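PDB 4YXT: polyketide biosynthesis 3-hydroxy-3-methylglutaryl-ACP synthase PksG from Bacillus subtilis, which catalyses the aldol condensation of acetyl-AcpK with a beta-ketothioester intermediate carried on a thiolation domain of PksL during synthesis of the antibiotic bacillaene. Local coordinates for residues L37-K42 against E165-A170; D50-G55 against R414-I419; E75-C80 against S90-I95; G192-E197 against F228-K233. The protein carries 1 engineered substitution. All coordinates share one frame; numbering follows the deposited sequence.

Interaction 1: residues L37-K42 against E165-A170; sequences LLMKEK and EPSAGA
The ammonium group of K42 reaches across to the backbone of the facing loop, where NZ donates to E165 O at 2.7 Å. The donor lies in the plane of that carbonyl, with a C=O...N angle of 151°. On the way the lysine methylenes run along the loop backbone, CD lying 3.3 Å from E165 O. K42 CG takes the crowded position between backbone N and carbonyl carbon (chi1 61°), and the extended chain beyond it carries NZ past P166. A water ties the backbones together, donating to E41 O at 2.9 Å and to P166 O at 3.0 Å. At the other end, M39 CG rests 3.6 Å from S167 OG, while L37 CD1 packs on P166 CG at 4.3 Å. Farther out, Y367 OH hydrogen-bonds to both K42 NZ and E165 OE2, so one hydroxyl links the lysine with the glutamate whose carbonyl it grips; R27 forms a salt bridge with E165 OE1. The contact joins the edge strand 41-43 of a small three-stranded sheet to the loop that enters strand 170-178 of the thiolase-fold core, and A168 centres an inverse gamma turn in that loop.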
# COMPACT_ATOMS: atom_id res chain seq x y z
N LEU A 37 23.18 4.27 -21.94
CA LEU A 37 22.25 4.59 -20.82
C LEU A 37 21.50 5.94 -20.99
O LEU A 37 20.28 6.04 -20.75
CB LEU A 37 23.02 4.67 -19.53
CG LEU A 37 23.90 3.46 -19.22
CD1 LEU A 37 24.61 3.71 -17.91
CD2 LEU A 37 23.07 2.18 -19.20
N LEU A 38 22.25 6.97 -21.40
CA LEU A 38 21.75 8.33 -21.61
C LEU A 38 21.47 9.02 -20.29
O LEU A 38 20.41 9.59 -20.10
CB LEU A 38 20.49 8.35 -22.49
CG LEU A 38 20.50 7.77 -23.91
CD1 LEU A 38 19.15 8.00 -24.60
CD2 LEU A 38 21.59 8.28 -24.82
N MET A 39 22.42 8.95 -19.38
CA MET A 39 22.27 9.52 -18.04
C MET A 39 23.39 10.53 -17.75
O MET A 39 24.45 10.43 -18.33
CB MET A 39 22.23 8.39 -17.02
CG MET A 39 20.99 7.49 -17.18
SD MET A 39 19.36 8.34 -17.20
CE MET A 39 18.75 7.86 -15.57
N LYS A 40 23.15 11.53 -16.90
CA LYS A 40 24.18 12.56 -16.65
C LYS A 40 24.40 12.80 -15.20
O LYS A 40 25.52 13.01 -14.80
CB LYS A 40 23.84 13.91 -17.31
CG LYS A 40 23.31 13.81 -18.74
CD LYS A 40 22.51 15.04 -19.12
CE LYS A 40 23.41 16.20 -19.54
NZ LYS A 40 22.59 17.34 -20.09
N GLU A 41 23.35 12.81 -14.40
CA GLU A 41 23.52 13.01 -13.00
C GLU A 41 22.62 12.04 -12.28
O GLU A 41 21.64 11.60 -12.80
CB GLU A 41 23.16 14.45 -12.61
CG GLU A 41 23.90 15.53 -13.41
CD GLU A 41 23.21 16.89 -13.35
OE1 GLU A 41 21.96 16.95 -13.38
OE2 GLU A 41 23.91 17.92 -13.30
N LYS A 42 23.02 11.68 -11.08
CA LYS A 42 22.11 11.00 -10.17
C LYS A 42 22.10 11.77 -8.86
O LYS A 42 23.17 12.21 -8.40
CB LYS A 42 22.53 9.55 -9.96
CG LYS A 42 23.91 9.32 -9.34
CD LYS A 42 24.10 7.82 -9.19
CE LYS A 42 25.18 7.48 -8.17
NZ LYS A 42 25.04 6.04 -7.78
N GLU A 165 24.88 1.32 -11.33
CA GLU A 165 25.27 2.36 -10.40
C GLU A 165 25.12 3.80 -10.90
O GLU A 165 24.77 4.68 -10.14
CB GLU A 165 26.71 2.13 -10.01
CG GLU A 165 27.18 3.01 -8.90
CD GLU A 165 28.71 3.00 -8.76
OE1 GLU A 165 29.40 2.42 -9.64
OE2 GLU A 165 29.20 3.58 -7.78
N PRO A 166 25.41 4.06 -12.18
CA PRO A 166 25.20 5.41 -12.66
C PRO A 166 23.73 5.87 -12.74
O PRO A 166 23.49 7.06 -12.90
CB PRO A 166 25.81 5.38 -14.08
CG PRO A 166 26.63 4.15 -14.13
CD PRO A 166 25.93 3.19 -13.25
N SER A 167 22.77 4.96 -12.69
CA SER A 167 21.33 5.36 -12.76
C SER A 167 20.57 5.22 -11.42
O SER A 167 19.38 5.49 -11.35
CB SER A 167 20.60 4.52 -13.82
OG SER A 167 21.28 4.60 -15.07
N ALA A 168 21.27 4.77 -10.37
CA ALA A 168 20.66 4.36 -9.14
C ALA A 168 20.39 5.59 -8.29
O ALA A 168 21.22 5.96 -7.46
CB ALA A 168 21.60 3.40 -8.40
N GLY A 169 19.23 6.22 -8.46
CA GLY A 169 18.96 7.47 -7.79
C GLY A 169 18.16 7.54 -6.50
O GLY A 169 17.93 6.54 -5.80
N ALA A 170 17.78 8.77 -6.16
CA ALA A 170 17.00 9.10 -4.98
C ALA A 170 16.14 10.31 -5.33
O ALA A 170 16.61 11.28 -5.90
CB ALA A 170 17.89 9.46 -3.82
O HOH W 1 21.36 8.88 -13.87

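Interaction 2: residues D50-G55 against R414-I419; sequences DPVTFG and RKYRWI
R414 opens the strand's side of the contact by extending its chain from CG to NE toward the start of helix 51-64. Its NH1 meets D50 OD2 tip to tip at 2.9 Å, a salt bridge whose hydrogen bond is bent (N-H...O 135°) and uses the anti lone pair of the oxygen. The carboxylate and guanidinium are nearly coplanar, 28° apart. Two residues on, Y416 reaches the same oxygen: its OH donates to D50 OD2 at 2.5 Å, on the syn side, with the ring turned 56° from the carboxylate. V52 and T53 cross this tyrosine at about a right angle. V52 CG1 sits over one ring face in a CH-pi contact, 4.2 Å from the centroid, whereas T53 CG2 meets the ring edge at CD1, 3.5 Å away. Y98 of helix 91-99 also packs edge-to-face with the Y416 ring.

D50 is the N-cap of the helix and forms a capping box with T53: T53 N donates to D50 OD1 and D50 N to T53 OG1, each at 2.8 Å. The two carboxylate oxygens thus divide the work, OD1 capping the helix and OD2 taking both donors from the C-terminal strand. With an arginine, a tyrosine hydroxyl and a helix N-terminus around it, this buried carboxylate is probably held in its ionised form.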
# COMPACT_ATOMS: atom_id res chain seq x y z
N ASP A 50 15.92 10.81 4.40
CA ASP A 50 15.24 9.55 4.32
C ASP A 50 14.02 9.75 3.42
O ASP A 50 13.85 10.80 2.85
CB ASP A 50 14.93 9.03 5.71
CG ASP A 50 13.79 9.73 6.37
OD1 ASP A 50 13.16 10.63 5.77
OD2 ASP A 50 13.48 9.29 7.49
N PRO A 51 13.21 8.70 3.23
CA PRO A 51 12.00 8.98 2.40
C PRO A 51 10.98 9.97 2.92
O PRO A 51 10.17 10.48 2.13
CB PRO A 51 11.36 7.60 2.28
CG PRO A 51 12.53 6.67 2.43
CD PRO A 51 13.44 7.27 3.43
N VAL A 52 10.91 10.16 4.22
CA VAL A 52 10.08 11.24 4.79
C VAL A 52 10.61 12.62 4.39
O VAL A 52 9.89 13.46 3.85
CB VAL A 52 10.04 11.15 6.33
CG1 VAL A 52 9.19 12.28 6.88
CG2 VAL A 52 9.52 9.75 6.75
N THR A 53 11.90 12.83 4.59
CA THR A 53 12.49 14.10 4.24
C THR A 53 12.28 14.35 2.77
O THR A 53 11.90 15.46 2.39
CB THR A 53 13.99 14.20 4.60
OG1 THR A 53 14.77 13.32 3.79
CG2 THR A 53 14.21 13.85 6.10
N PHE A 54 12.51 13.30 1.97
CA PHE A 54 12.43 13.44 0.51
C PHE A 54 11.01 13.76 0.13
O PHE A 54 10.82 14.64 -0.69
CB PHE A 54 12.89 12.19 -0.25
CG PHE A 54 14.30 12.24 -0.73
CD1 PHE A 54 15.34 12.19 0.16
CD2 PHE A 54 14.58 12.35 -2.09
CE1 PHE A 54 16.66 12.24 -0.29
CE2 PHE A 54 15.89 12.40 -2.56
CZ PHE A 54 16.94 12.36 -1.65
N GLY A 55 10.02 13.08 0.76
CA GLY A 55 8.59 13.33 0.49
C GLY A 55 8.08 14.71 0.97
O GLY A 55 7.32 15.39 0.26
N ARG A 414 11.61 8.48 14.85
CA ARG A 414 12.37 9.43 14.05
C ARG A 414 11.99 10.88 14.28
O ARG A 414 10.83 11.26 14.18
CB ARG A 414 12.22 9.15 12.56
CG ARG A 414 12.55 7.75 12.21
CD ARG A 414 12.77 7.55 10.75
NE ARG A 414 13.35 6.26 10.53
CZ ARG A 414 14.16 5.98 9.53
NH1 ARG A 414 14.52 6.91 8.68
NH2 ARG A 414 14.66 4.76 9.41
N LYS A 415 13.00 11.72 14.52
CA LYS A 415 12.70 13.12 14.73
C LYS A 415 13.39 13.98 13.72
O LYS A 415 14.56 13.80 13.45
CB LYS A 415 13.04 13.48 16.17
CG LYS A 415 12.22 12.63 17.17
CD LYS A 415 12.81 12.66 18.56
CE LYS A 415 12.94 14.10 19.07
NZ LYS A 415 14.22 14.19 19.82
N TYR A 416 12.61 14.88 13.11
CA TYR A 416 13.07 15.69 12.02
C TYR A 416 13.16 17.15 12.45
O TYR A 416 12.68 17.53 13.47
CB TYR A 416 12.19 15.52 10.77
CG TYR A 416 12.09 14.07 10.33
CD1 TYR A 416 12.88 13.58 9.32
CD2 TYR A 416 11.20 13.18 10.97
CE1 TYR A 416 12.80 12.24 8.94
CE2 TYR A 416 11.11 11.85 10.59
CZ TYR A 416 11.90 11.38 9.58
OH TYR A 416 11.82 10.08 9.22
N ARG A 417 13.83 17.96 11.65
CA ARG A 417 14.07 19.36 11.96
C ARG A 417 14.10 20.17 10.67
O ARG A 417 14.60 19.68 9.64
CB ARG A 417 15.41 19.47 12.66
CG ARG A 417 15.80 20.85 13.16
CD ARG A 417 17.28 20.85 13.51
NE ARG A 417 17.71 22.14 14.05
CZ ARG A 417 18.84 22.34 14.74
NH1 ARG A 417 19.65 21.32 14.98
NH2 ARG A 417 19.14 23.55 15.20
N TRP A 418 13.60 21.39 10.75
CA TRP A 418 13.64 22.34 9.67
C TRP A 418 14.99 23.06 9.65
O TRP A 418 15.52 23.42 10.67
CB TRP A 418 12.53 23.35 9.83
CG TRP A 418 11.23 22.73 9.71
CD1 TRP A 418 10.35 22.48 10.72
CD2 TRP A 418 10.62 22.23 8.51
NE1 TRP A 418 9.21 21.88 10.20
CE2 TRP A 418 9.36 21.71 8.86
CE3 TRP A 418 11.03 22.18 7.17
CZ2 TRP A 418 8.50 21.15 7.90
CZ3 TRP A 418 10.19 21.61 6.24
CH2 TRP A 418 8.93 21.11 6.61
N ILE A 419 15.57 23.25 8.47
CA ILE A 419 16.84 23.95 8.34
C ILE A 419 16.81 24.83 7.11
O ILE A 419 16.14 24.50 6.11
CB ILE A 419 18.01 22.95 8.27
CG1 ILE A 419 18.11 22.22 9.61
CG2 ILE A 419 19.32 23.65 7.91
CD1 ILE A 419 19.20 21.18 9.72

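Interaction 3: residues E75-C80 against S90-I95; sequences ELLITC and SLSTYI
With S92 OG anti to its carbonyl carbon (chi1 -65°) and T79 OG1 likewise anti to its own (chi1 -61°), the two hydroxyls face each other between strand 74-80 and helix 91-99. These are the first strand and the helix of a beta-alpha-beta unit that strand 106-111 completes in the thiolase-like core. The short segments approach to 8.0 Å between axes, their directions 125° apart.

T79 OG1 donates to S92 OG at 2.8 Å. S92 OG also hydrogen-bonds to F108 O on strand 106-111, so this one side chain ties the helix to both strands of the unit and has its buried hydroxyl engaged on each side. The same T79 torsion places CG2 anti to the backbone N, against L91, where it crosses the leucine side chain at about a right angle and lies 3.7 Å from L91 CB. L77 has CG anti to its backbone N, and its CD2 packs against both S92 and I95, 4.0 Å from I95 CB and 3.3 Å from S92 O. L77 CG and I95 CG1 approach the hydroxyl pair, with T79 CG2 and L91 packed alongside.

Bonds within the first turn help to shape the helix start. S90, the N-cap, receives only a weak bond from S92 N, and its OG has a further partner in Q112 of the second subunit. S90 O accepts twice, from T93 N at 3.2 Å and from T93 OG1 at 2.8 Å, the hydroxyl lying nearly along the C=O axis.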
# COMPACT_ATOMS: atom_id res chain seq x y z
N GLU A 75 -7.78 15.04 2.25
CA GLU A 75 -8.27 13.96 3.11
C GLU A 75 -7.75 12.53 2.83
O GLU A 75 -8.20 11.61 3.46
CB GLU A 75 -9.74 13.95 2.99
CG GLU A 75 -10.32 15.05 3.81
CD GLU A 75 -11.75 15.22 3.51
OE1 GLU A 75 -12.44 14.20 3.25
OE2 GLU A 75 -12.15 16.38 3.49
N LEU A 76 -6.83 12.37 1.88
CA LEU A 76 -6.16 11.12 1.58
C LEU A 76 -4.70 11.42 1.41
O LEU A 76 -4.35 12.22 0.58
CB LEU A 76 -6.75 10.53 0.29
CG LEU A 76 -6.22 9.22 -0.28
CD1 LEU A 76 -6.35 8.07 0.70
CD2 LEU A 76 -7.01 8.87 -1.54
N LEU A 77 -3.85 10.83 2.23
CA LEU A 77 -2.45 10.92 2.02
C LEU A 77 -1.91 9.51 1.74
O LEU A 77 -2.08 8.62 2.57
CB LEU A 77 -1.76 11.55 3.26
CG LEU A 77 -0.22 11.44 3.20
CD1 LEU A 77 0.41 12.13 2.02
CD2 LEU A 77 0.44 11.94 4.45
N ILE A 78 -1.27 9.30 0.60
CA ILE A 78 -0.81 7.96 0.22
C ILE A 78 0.64 8.11 -0.11
O ILE A 78 0.98 8.90 -0.99
CB ILE A 78 -1.53 7.40 -1.04
CG1 ILE A 78 -3.03 7.18 -0.77
CG2 ILE A 78 -0.90 6.09 -1.54
CD1 ILE A 78 -3.80 6.74 -2.01
N THR A 79 1.50 7.35 0.56
CA THR A 79 2.89 7.34 0.24
C THR A 79 3.19 6.07 -0.52
O THR A 79 2.76 4.98 -0.13
CB THR A 79 3.79 7.57 1.49
OG1 THR A 79 3.49 8.85 2.05
CG2 THR A 79 5.25 7.70 1.09
N CYS A 80 3.83 6.22 -1.67
CA CYS A 80 4.16 5.09 -2.54
C CYS A 80 5.65 4.91 -2.44
O CYS A 80 6.43 5.85 -2.75
CB CYS A 80 3.78 5.40 -3.95
SG CYS A 80 2.09 6.09 -4.12
N SER A 90 3.59 3.34 8.37
CA SER A 90 3.88 3.93 7.10
C SER A 90 4.56 5.31 7.14
O SER A 90 4.42 6.11 8.07
CB SER A 90 2.59 4.07 6.25
OG SER A 90 1.84 5.13 6.71
N LEU A 91 5.27 5.59 6.07
CA LEU A 91 5.86 6.88 5.88
C LEU A 91 4.84 7.99 6.02
O LEU A 91 5.22 9.14 6.39
CB LEU A 91 6.50 6.95 4.49
CG LEU A 91 7.68 6.03 4.28
CD1 LEU A 91 8.11 5.92 2.81
CD2 LEU A 91 8.82 6.57 5.17
N SER A 92 3.59 7.71 5.63
CA SER A 92 2.55 8.73 5.62
C SER A 92 2.22 9.35 7.00
O SER A 92 1.68 10.46 7.07
CB SER A 92 1.25 8.20 5.00
OG SER A 92 1.42 7.89 3.62
N THR A 93 2.51 8.63 8.08
CA THR A 93 2.33 9.16 9.43
C THR A 93 3.25 10.39 9.71
O THR A 93 2.79 11.48 10.12
CB THR A 93 2.54 8.05 10.47
OG1 THR A 93 3.89 7.58 10.44
CG2 THR A 93 1.55 6.84 10.25
N TYR A 94 4.55 10.23 9.45
CA TYR A 94 5.53 11.32 9.56
C TYR A 94 5.29 12.44 8.55
O TYR A 94 5.36 13.61 8.91
CB TYR A 94 6.93 10.76 9.33
CG TYR A 94 7.45 9.91 10.47
CD1 TYR A 94 7.60 10.46 11.74
CD2 TYR A 94 7.76 8.58 10.30
CE1 TYR A 94 8.07 9.74 12.78
CE2 TYR A 94 8.25 7.82 11.35
CZ TYR A 94 8.42 8.42 12.59
OH TYR A 94 8.92 7.73 13.69
N ILE A 95 5.00 12.10 7.28
CA ILE A 95 4.75 13.12 6.28
C ILE A 95 3.57 13.99 6.70
O ILE A 95 3.63 15.19 6.62
CB ILE A 95 4.39 12.57 4.90
CG1 ILE A 95 5.46 11.65 4.32
CG2 ILE A 95 4.14 13.68 3.93
CD1 ILE A 95 6.81 12.13 4.58

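Interaction 4: residues G192-E197 against F228-K233; sequences GYYGYE and FLEYQK
G192 and the backbone of helix 213-234 make the close part of this contact. The glycine CA lies 3.6 Å from E230 CB and the same distance from Y231 N, and the CA atoms of G192 and Y231 are only 4.1 Å apart. G192 has no side chain, which is what allows its CA to lie directly against the helix. The strand and helix axes consequently come within 6.3 Å, running at 140° to each other. Y231 CG is anti to the backbone N (chi1 -179°), which leads its ring away from the strand segment; G192 N lies at the ring's edge, near its plane. The far end of this tyrosine is occupied by neighbours in the sheet, OH bonding to S336 and the ring packing edge-to-face with F334.

Beyond the glycine the packing loosens. E230, partly exposed, bends at chi2 (-83°) and passes alongside the strand, its CG 4.2 Å from Y193 O. Its carboxylate comes only as near as 4.3 Å, from OE2 to Y194 CD1, and meets that ring obliquely. Y193 turns away to the other side, where its OH hydrogen-bonds to E75 of the second subunit; N104 of that subunit packs on Y193 and E230, and R103 of the same subunit on Y194.

The arrangement is a helix laid against the end of an inner strand, 184-195, of the large mixed sheet, with glycine as the point of closest approach, at a position in the thiolase-like fold that borders the dimer interface.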
# COMPACT_ATOMS: atom_id res chain seq x y z
N GLY A 192 -5.33 0.71 -19.39
CA GLY A 192 -5.01 -0.65 -19.66
C GLY A 192 -3.98 -1.09 -18.65
O GLY A 192 -2.81 -0.71 -18.76
N TYR A 193 -4.41 -1.87 -17.66
CA TYR A 193 -3.50 -2.38 -16.62
C TYR A 193 -3.26 -3.86 -16.85
O TYR A 193 -4.12 -4.56 -17.39
CB TYR A 193 -4.07 -2.11 -15.20
CG TYR A 193 -5.61 -2.09 -15.04
CD1 TYR A 193 -6.29 -0.89 -14.82
CD2 TYR A 193 -6.39 -3.26 -15.10
CE1 TYR A 193 -7.68 -0.84 -14.68
CE2 TYR A 193 -7.79 -3.21 -14.94
CZ TYR A 193 -8.43 -1.99 -14.70
OH TYR A 193 -9.85 -1.90 -14.56
N TYR A 194 -2.09 -4.35 -16.44
CA TYR A 194 -1.70 -5.67 -16.77
C TYR A 194 -0.59 -6.11 -15.78
O TYR A 194 0.31 -5.33 -15.47
CB TYR A 194 -1.24 -5.68 -18.24
CG TYR A 194 -0.67 -7.00 -18.76
CD1 TYR A 194 -1.50 -8.04 -19.19
CD2 TYR A 194 0.70 -7.17 -18.85
CE1 TYR A 194 -0.96 -9.23 -19.66
CE2 TYR A 194 1.24 -8.34 -19.33
CZ TYR A 194 0.42 -9.37 -19.71
OH TYR A 194 1.05 -10.52 -20.15
N GLY A 195 -0.73 -7.29 -15.24
CA GLY A 195 0.31 -7.86 -14.32
C GLY A 195 0.26 -9.36 -14.18
O GLY A 195 -0.73 -10.04 -14.58
N TYR A 196 1.36 -9.88 -13.63
CA TYR A 196 1.62 -11.32 -13.47
C TYR A 196 2.90 -11.42 -12.65
O TYR A 196 3.70 -10.48 -12.63
CB TYR A 196 1.82 -11.98 -14.84
CG TYR A 196 2.88 -11.33 -15.69
CD1 TYR A 196 2.59 -10.22 -16.50
CD2 TYR A 196 4.17 -11.85 -15.76
CE1 TYR A 196 3.56 -9.64 -17.29
CE2 TYR A 196 5.14 -11.27 -16.56
CZ TYR A 196 4.85 -10.16 -17.30
OH TYR A 196 5.83 -9.59 -18.13
N GLU A 197 3.11 -12.55 -12.00
CA GLU A 197 4.30 -12.74 -11.19
C GLU A 197 5.52 -13.05 -12.02
O GLU A 197 5.51 -13.99 -12.75
CB GLU A 197 4.10 -13.82 -10.16
CG GLU A 197 5.11 -13.75 -9.05
CD GLU A 197 6.39 -14.51 -9.36
OE1 GLU A 197 6.29 -15.54 -10.07
OE2 GLU A 197 7.48 -14.06 -8.90
N PHE A 228 -1.02 -1.16 -23.74
CA PHE A 228 -1.63 -0.35 -24.80
C PHE A 228 -2.77 -1.09 -25.49
O PHE A 228 -3.80 -0.50 -25.80
CB PHE A 228 -0.63 0.18 -25.85
CG PHE A 228 -1.27 1.15 -26.81
CD1 PHE A 228 -1.69 2.37 -26.37
CD2 PHE A 228 -1.56 0.78 -28.13
CE1 PHE A 228 -2.38 3.25 -27.20
CE2 PHE A 228 -2.23 1.68 -28.97
CZ PHE A 228 -2.62 2.92 -28.51
N LEU A 229 -2.54 -2.36 -25.79
CA LEU A 229 -3.58 -3.27 -26.27
C LEU A 229 -4.82 -3.22 -25.36
O LEU A 229 -6.00 -3.05 -25.83
CB LEU A 229 -3.04 -4.71 -26.27
CG LEU A 229 -3.26 -5.68 -27.43
CD1 LEU A 229 -1.94 -5.76 -28.20
CD2 LEU A 229 -3.71 -7.08 -26.99
N GLU A 230 -4.59 -3.31 -24.04
CA GLU A 230 -5.75 -3.25 -23.12
C GLU A 230 -6.49 -1.88 -23.20
O GLU A 230 -7.73 -1.81 -23.31
CB GLU A 230 -5.35 -3.61 -21.70
CG GLU A 230 -4.70 -4.99 -21.54
CD GLU A 230 -5.72 -6.15 -21.43
OE1 GLU A 230 -6.95 -5.94 -21.69
OE2 GLU A 230 -5.28 -7.28 -21.08
N TYR A 231 -5.72 -0.80 -23.18
CA TYR A 231 -6.27 0.55 -23.33
C TYR A 231 -7.11 0.70 -24.59
O TYR A 231 -8.19 1.26 -24.55
CB TYR A 231 -5.12 1.52 -23.39
CG TYR A 231 -5.47 2.98 -23.52
CD1 TYR A 231 -5.65 3.53 -24.77
CD2 TYR A 231 -5.51 3.83 -22.41
CE1 TYR A 231 -5.92 4.87 -24.94
CE2 TYR A 231 -5.78 5.17 -22.57
CZ TYR A 231 -5.99 5.68 -23.84
OH TYR A 231 -6.22 7.00 -24.09
N GLN A 232 -6.57 0.24 -25.70
CA GLN A 232 -7.26 0.21 -27.00
C GLN A 232 -8.55 -0.59 -26.95
O GLN A 232 -9.57 -0.19 -27.51
CB GLN A 232 -6.37 -0.45 -28.06
CG GLN A 232 -5.28 0.43 -28.61
CD GLN A 232 -4.66 -0.16 -29.87
OE1 GLN A 232 -4.22 -1.30 -29.88
NE2 GLN A 232 -4.66 0.62 -30.93
N LYS A 233 -8.53 -1.73 -26.28
CA LYS A 233 -9.76 -2.50 -26.18
C LYS A 233 -10.83 -1.69 -25.46
O LYS A 233 -11.97 -1.85 -25.76
CB LYS A 233 -9.53 -3.86 -25.54
CG LYS A 233 -8.51 -4.68 -26.32
CD LYS A 233 -8.47 -6.14 -25.87
CE LYS A 233 -7.53 -6.93 -26.77
NZ LYS A 233 -8.01 -8.33 -26.96

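Interactions 2 and 3 form one continuous region, their centres about 13 Å apart: V52 CG1 packs 3.3 Å from I95 CD1, and Y94 OH lies 3.0 Å from R414 N, a probable hydrogen bond. Interaction 1 reaches interaction 2 through A170 C and F54 CE2, 3.5 Å apart. Interactions 3 and 4 sit on the same large sheet, centres about 28 Å apart, and both touch the second subunit. Nearest the catalytic residues assigned by similarity are interaction 3, with L91 about 9 Å from the engineered A82, and interaction 1, with M39 about 10 Å from H250 and S167 about 11 Å from C114, side chain to side chain.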